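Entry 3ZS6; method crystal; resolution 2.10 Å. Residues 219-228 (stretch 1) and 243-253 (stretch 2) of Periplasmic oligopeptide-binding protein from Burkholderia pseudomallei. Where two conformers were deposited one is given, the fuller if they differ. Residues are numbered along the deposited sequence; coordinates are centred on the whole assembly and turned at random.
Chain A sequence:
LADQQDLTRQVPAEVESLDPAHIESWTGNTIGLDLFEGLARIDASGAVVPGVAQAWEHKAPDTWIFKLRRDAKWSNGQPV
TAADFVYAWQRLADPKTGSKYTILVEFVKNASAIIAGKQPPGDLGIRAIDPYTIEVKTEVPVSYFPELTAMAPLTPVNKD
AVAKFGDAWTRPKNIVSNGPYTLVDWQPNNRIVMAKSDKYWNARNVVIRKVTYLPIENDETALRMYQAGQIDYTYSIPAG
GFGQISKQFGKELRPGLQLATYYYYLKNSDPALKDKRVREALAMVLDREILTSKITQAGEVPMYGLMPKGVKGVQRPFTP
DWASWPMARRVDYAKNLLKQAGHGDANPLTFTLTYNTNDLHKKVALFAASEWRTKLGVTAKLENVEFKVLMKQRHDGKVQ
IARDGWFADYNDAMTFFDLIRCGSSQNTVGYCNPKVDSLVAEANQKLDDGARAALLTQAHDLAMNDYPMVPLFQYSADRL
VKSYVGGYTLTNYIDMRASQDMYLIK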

# COMPACT_ATOMS: atom_id res chain seq x y z
N ASP A 219 1.03 13.42 -14.05
CA ASP A 219 -0.25 12.91 -14.53
C ASP A 219 -0.69 13.55 -15.85
O ASP A 219 -1.35 12.92 -16.67
CB ASP A 219 -1.33 13.08 -13.46
CG ASP A 219 -1.07 12.24 -12.22
OD1 ASP A 219 -0.90 11.01 -12.36
OD2 ASP A 219 -1.03 12.80 -11.10
N GLU A 220 -0.30 14.81 -16.07
CA GLU A 220 -0.64 15.49 -17.31
C GLU A 220 0.07 14.86 -18.51
O GLU A 220 -0.53 14.67 -19.56
CB GLU A 220 -0.33 16.99 -17.23
CG GLU A 220 -1.55 17.84 -16.88
CD GLU A 220 -2.59 17.88 -17.99
OE1 GLU A 220 -2.28 17.44 -19.12
OE2 GLU A 220 -3.72 18.35 -17.73
N THR A 221 1.35 14.55 -18.33
CA THR A 221 2.13 13.86 -19.35
C THR A 221 1.53 12.48 -19.62
O THR A 221 1.43 12.04 -20.77
CB THR A 221 3.60 13.69 -18.92
OG1 THR A 221 4.24 14.98 -18.88
CG2 THR A 221 4.35 12.78 -19.87
N ALA A 222 1.12 11.80 -18.55
CA ALA A 222 0.44 10.51 -18.67
C ALA A 222 -0.83 10.64 -19.51
O ALA A 222 -1.12 9.78 -20.36
CB ALA A 222 0.10 9.94 -17.30
N LEU A 223 -1.57 11.72 -19.28
CA LEU A 223 -2.81 11.98 -20.01
C LEU A 223 -2.55 12.18 -21.50
O LEU A 223 -3.27 11.64 -22.34
CB LEU A 223 -3.52 13.20 -19.41
CG LEU A 223 -4.85 13.66 -20.04
CD1 LEU A 223 -5.86 12.52 -20.03
CD2 LEU A 223 -5.40 14.87 -19.30
N ARG A 224 -1.53 12.97 -21.81
CA ARG A 224 -1.13 13.21 -23.19
C ARG A 224 -0.81 11.89 -23.89
O ARG A 224 -1.22 11.67 -25.02
CB ARG A 224 0.11 14.10 -23.23
CG ARG A 224 -0.12 15.54 -22.81
CD ARG A 224 1.15 16.36 -23.06
NE ARG A 224 1.02 17.76 -22.68
CZ ARG A 224 1.92 18.70 -22.96
NH1 ARG A 224 3.02 18.38 -23.64
NH2 ARG A 224 1.72 19.95 -22.58
N MET A 225 -0.06 11.03 -23.21
CA MET A 225 0.31 9.75 -23.80
C MET A 225 -0.91 8.84 -23.98
O MET A 225 -0.98 8.08 -24.94
CB MET A 225 1.37 9.06 -22.95
CG MET A 225 2.76 9.67 -23.09
SD MET A 225 3.95 9.01 -21.91
CE MET A 225 3.34 9.70 -20.39
N TYR A 226 -1.85 8.92 -23.05
CA TYR A 226 -3.06 8.11 -23.15
C TYR A 226 -3.83 8.57 -24.38
O TYR A 226 -4.23 7.76 -25.22
CB TYR A 226 -3.90 8.28 -21.89
CG TYR A 226 -5.20 7.52 -21.88
CD1 TYR A 226 -6.34 8.06 -22.46
CD2 TYR A 226 -5.30 6.27 -21.27
CE1 TYR A 226 -7.55 7.37 -22.45
CE2 TYR A 226 -6.50 5.57 -21.25
CZ TYR A 226 -7.62 6.13 -21.85
OH TYR A 226 -8.82 5.46 -21.83
N GLN A 227 -3.99 9.89 -24.50
CA GLN A 227 -4.70 10.49 -25.62
C GLN A 227 -4.07 10.10 -26.97
O GLN A 227 -4.77 9.88 -27.95
CB GLN A 227 -4.76 12.01 -25.46
CG GLN A 227 -5.62 12.74 -26.48
CD GLN A 227 -5.78 14.22 -26.15
OE1 GLN A 227 -5.33 14.69 -25.10
NE2 GLN A 227 -6.43 14.96 -27.05
N ALA A 228 -2.74 9.99 -27.00
CA ALA A 228 -2.03 9.64 -28.23
C ALA A 228 -2.04 8.13 -28.48
O ALA A 228 -1.56 7.66 -29.50
CB ALA A 228 -0.60 10.15 -28.18
N GLY A 243 -13.60 17.15 -14.63
CA GLY A 243 -14.61 17.74 -15.49
C GLY A 243 -14.37 17.60 -16.99
O GLY A 243 -15.22 17.09 -17.72
N GLN A 244 -13.20 18.05 -17.44
CA GLN A 244 -12.88 18.03 -18.85
C GLN A 244 -12.62 16.60 -19.30
O GLN A 244 -12.96 16.22 -20.41
CB GLN A 244 -11.66 18.90 -19.16
CG GLN A 244 -10.34 18.29 -18.69
CD GLN A 244 -9.13 18.91 -19.38
OE1 GLN A 244 -9.25 19.83 -20.18
NE2 GLN A 244 -7.94 18.38 -19.07
N ILE A 245 -11.99 15.82 -18.43
CA ILE A 245 -11.65 14.44 -18.75
C ILE A 245 -12.90 13.58 -18.93
O ILE A 245 -12.99 12.78 -19.86
CB ILE A 245 -10.76 13.82 -17.67
CG1 ILE A 245 -9.39 14.51 -17.69
CG2 ILE A 245 -10.63 12.33 -17.89
CD1 ILE A 245 -8.46 14.05 -16.61
N SER A 246 -13.87 13.77 -18.04
CA SER A 246 -15.12 13.04 -18.11
C SER A 246 -15.84 13.31 -19.43
O SER A 246 -16.40 12.40 -20.05
CB SER A 246 -16.01 13.44 -16.93
OG SER A 246 -17.29 12.84 -17.03
N LYS A 247 -15.80 14.57 -19.86
CA LYS A 247 -16.50 14.98 -21.07
C LYS A 247 -15.83 14.37 -22.28
O LYS A 247 -16.50 13.90 -23.21
CB LYS A 247 -16.50 16.50 -21.18
CG LYS A 247 -17.16 17.03 -22.43
CD LYS A 247 -16.60 18.40 -22.80
CE LYS A 247 -16.50 19.30 -21.57
NZ LYS A 247 -15.44 20.34 -21.72
N GLN A 248 -14.50 14.36 -22.28
CA GLN A 248 -13.73 13.87 -23.42
C GLN A 248 -13.65 12.34 -23.50
O GLN A 248 -13.69 11.78 -24.59
CB GLN A 248 -12.31 14.44 -23.41
CG GLN A 248 -11.47 13.98 -24.61
CD GLN A 248 -10.12 14.68 -24.70
OE1 GLN A 248 -9.78 15.51 -23.85
NE2 GLN A 248 -9.34 14.36 -25.73
N PHE A 249 -13.53 11.67 -22.36
CA PHE A 249 -13.25 10.23 -22.38
C PHE A 249 -14.42 9.37 -21.88
O PHE A 249 -14.39 8.14 -22.00
CB PHE A 249 -11.96 9.92 -21.61
CG PHE A 249 -10.73 10.55 -22.21
CD1 PHE A 249 -10.14 9.98 -23.33
CD2 PHE A 249 -10.18 11.70 -21.67
CE1 PHE A 249 -9.01 10.56 -23.90
CE2 PHE A 249 -9.05 12.27 -22.23
CZ PHE A 249 -8.46 11.70 -23.35
N GLY A 250 -15.42 10.02 -21.31
CA GLY A 250 -16.62 9.35 -20.83
C GLY A 250 -16.35 8.17 -19.91
O GLY A 250 -15.68 8.31 -18.89
N LYS A 251 -16.87 7.01 -20.30
CA LYS A 251 -16.82 5.82 -19.46
C LYS A 251 -15.44 5.17 -19.37
O LYS A 251 -15.24 4.26 -18.57
CB LYS A 251 -17.88 4.80 -19.91
CG LYS A 251 -19.33 5.28 -19.71
CD LYS A 251 -20.34 4.22 -20.16
CE LYS A 251 -21.72 4.81 -20.45
NZ LYS A 251 -22.63 3.81 -21.09
N GLU A 252 -14.50 5.62 -20.20
CA GLU A 252 -13.11 5.20 -20.02
C GLU A 252 -12.59 5.68 -18.66
O GLU A 252 -11.66 5.10 -18.08
CB GLU A 252 -12.22 5.71 -21.16
CG GLU A 252 -12.64 5.17 -22.52
CD GLU A 252 -11.73 5.60 -23.66
OE1 GLU A 252 -10.79 6.38 -23.40
OE2 GLU A 252 -11.96 5.16 -24.80
N LEU A 253 -13.20 6.73 -18.14
CA LEU A 253 -12.86 7.22 -16.80
C LEU A 253 -13.54 6.29 -15.80
O LEU A 253 -14.75 6.34 -15.62
CB LEU A 253 -13.34 8.67 -16.61
CG LEU A 253 -13.23 9.30 -15.21
CD1 LEU A 253 -11.94 8.92 -14.55
CD2 LEU A 253 -13.36 10.83 -15.27

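Two helical segments, one in the first stretch and one passing through 243-249, run nearly parallel, their axes 9° apart in direction and 13.3 Å apart at closest approach. That spacing is too wide for backbones to touch, and side chains, mostly apolar and aromatic, bridge the gap.

Leu223 points toward the second helix. With chi1 t and chi2 p its methyls diverge: CD2 lies 4.2 Å from CD1 of Ile245, while CD1 lies 3.9 Å from CE2 of Phe249. A branched aliphatic chain thus serves two apolar neighbours one helical turn apart. Ile245 sets off sideways, but its m,t conformation extends CD1 to meet the leucine.

One turn on, Tyr226 (chi1 t) and Phe249 (chi1 m) both point into the gap. The tyrosine presents its edge to the phenylalanine face, with planes at 83° and centroids 5.4 Å apart; CE1 of Tyr226 approaches CD1 of Phe249 to 3.8 Å. This arrangement sets the slightly positive ring hydrogens against the electron-rich face.

The same tyrosine reaches past the helix end, where its OH donates a 2.7 Å hydrogen bond to OE1 of Glu252. Gly250, the first residue to leave helical phi/psi, has a positive phi that suits glycine, and the chain goes on into the 3-10 segment carrying Glu252. The glutamate's m,t chain extends its carboxylate to the hydroxyl, while OE2 is hydrogen-bonded elsewhere in the structure.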